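Local coordinates for iron-only hydrogenase system regulator (Thermotoga maritima, PDB 2NZC), which is of unknown function but probably takes part in regulating an iron-only hydrogenase system, at the interface of chains A and B. Coordinates in Å, arbitrary orientation; residue numbers count along the deposited sequence, not the author numbering. Chains: chain A/B, Hypothetical protein.

The interface of chains A and B. Residues chain A 13, 41, 43, 46, 48, 50; chain B 9, 54, 82.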
# COMPACT_ATOMS: atom_id res chain seq x y z
N VAL A 13 -7.34 -5.30 -12.14
CA VAL A 13 -8.69 -5.42 -11.58
C VAL A 13 -9.16 -6.84 -11.89
O VAL A 13 -9.09 -7.27 -13.05
CB VAL A 13 -9.67 -4.38 -12.16
CG1 VAL A 13 -11.07 -4.63 -11.64
CG2 VAL A 13 -9.21 -2.96 -11.78
N TYR A 41 -6.40 -4.72 -2.55
CA TYR A 41 -7.53 -4.03 -1.93
C TYR A 41 -8.78 -4.66 -2.47
O TYR A 41 -9.14 -4.45 -3.64
CB TYR A 41 -7.48 -2.53 -2.26
CG TYR A 41 -8.67 -1.73 -1.74
CD1 TYR A 41 -8.72 -1.29 -0.42
CD2 TYR A 41 -9.77 -1.44 -2.57
CE1 TYR A 41 -9.77 -0.56 0.04
CE2 TYR A 41 -10.88 -0.73 -2.08
CZ TYR A 41 -10.85 -0.29 -0.78
OH TYR A 41 -11.89 0.43 -0.27
N VAL A 43 -12.72 -5.17 -3.15
CA VAL A 43 -13.92 -4.36 -3.19
C VAL A 43 -15.09 -5.31 -3.07
O VAL A 43 -15.65 -5.75 -4.06
CB VAL A 43 -13.99 -3.53 -4.49
CG1 VAL A 43 -15.17 -2.57 -4.44
CG2 VAL A 43 -12.68 -2.79 -4.70
N GLU A 46 -18.51 -4.98 -4.76
CA GLU A 46 -18.51 -5.17 -6.22
C GLU A 46 -18.05 -6.56 -6.66
O GLU A 46 -17.98 -6.84 -7.86
CB GLU A 46 -17.66 -4.11 -6.92
CG GLU A 46 -18.17 -2.66 -6.76
CD GLU A 46 -19.63 -2.48 -7.06
OE1 GLU A 46 -20.13 -3.08 -8.03
OE2 GLU A 46 -20.29 -1.72 -6.33
N MSE A 48 -14.98 -7.86 -6.46
CA MSE A 48 -13.82 -7.61 -7.25
C MSE A 48 -12.67 -7.31 -6.32
O MSE A 48 -12.87 -7.05 -5.14
CB MSE A 48 -14.07 -6.42 -8.17
CG MSE A 48 -15.33 -6.54 -9.02
SE MSE A 48 -15.19 -5.36 -10.52
CE MSE A 48 -13.63 -6.21 -11.29
N ILE A 50 -8.62 -5.25 -6.34
CA ILE A 50 -7.66 -4.39 -7.05
C ILE A 50 -6.29 -4.81 -6.60
O ILE A 50 -6.08 -5.03 -5.41
CB ILE A 50 -7.89 -2.88 -6.66
CG1 ILE A 50 -9.25 -2.41 -7.17
CG2 ILE A 50 -6.76 -1.98 -7.21
CD1 ILE A 50 -9.77 -1.08 -6.51
N ILE B 9 -9.71 4.00 -9.84
CA ILE B 9 -8.35 3.76 -9.44
C ILE B 9 -7.54 4.85 -10.12
O ILE B 9 -7.72 5.06 -11.32
CB ILE B 9 -7.87 2.42 -10.04
CG1 ILE B 9 -8.85 1.27 -9.75
CG2 ILE B 9 -6.51 2.07 -9.49
CD1 ILE B 9 -8.88 0.92 -8.34
N VAL B 54 -7.40 4.75 -4.50
CA VAL B 54 -8.75 4.24 -4.76
C VAL B 54 -9.75 5.24 -4.20
O VAL B 54 -9.62 5.63 -3.03
CB VAL B 54 -8.99 2.84 -4.10
CG1 VAL B 54 -10.44 2.31 -4.46
CG2 VAL B 54 -7.90 1.86 -4.54
N LEU B 82 -13.29 0.97 -11.84
CA LEU B 82 -13.30 -0.42 -11.38
C LEU B 82 -14.18 -1.27 -12.28
O LEU B 82 -13.82 -2.40 -12.62
CB LEU B 82 -13.84 -0.49 -9.96
CG LEU B 82 -13.86 -1.85 -9.30
CD1 LEU B 82 -12.43 -2.31 -8.99
CD2 LEU B 82 -14.71 -1.81 -8.04
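B:Leu82, in the loop that follows the last strand of chain B, sets its isobutyl group against chain A and gives up 77 Å² of surface to it, the largest share in this patch. CG lies anti to the backbone N (chi1 -177°), and the two methyls part from there to serve different neighbours. B:Leu82 CD1 lies 3.7 Å from A:Ile50 CG1 and also meets A:Val13 CG1 at 3.8 Å. Tip to tip, B:Leu82 CD2 lies 3.7 Å from A:Val43 CG1, while the aliphatic CG of A:Glu46 flanks the same methyl at 3.8 Å. The chain of selenomethionine A:Met48 runs past in the opposite direction, A:Met48 SE 3.9 Å from B:Leu82 CG. The leucine is thus gripped by residues of three chain A strands, 6-15, 37-43 and 48-57, and of the short 3-10 helix 44-46. In A:Ile50, CG1 lies beside the backbone N and anti to the carbonyl carbon (chi1 -66°), and the nearly extended chi2 of 163° carries CD1 on toward B:Ile9 and B:Val54. A:Ile50 and B:Ile9 approach end on; their methyl-to-methyl separation is too short to be real, so it says nothing about tightness. An alanine in place of A:Ile50 would probably open a gap facing B:Ile9 and leave B:Leu82 CD1 freer to turn. The contact is apolar, no polar pair bridging the two chains in this patch, and it joins sheet face to sheet face, each contact having its twin across the two-fold axis; this pairing may not be the biological one. B:Val54 CG1 stands above the plane of the A:Tyr41 ring, out past its rim, 3.9 Å from A:Tyr41 CE2.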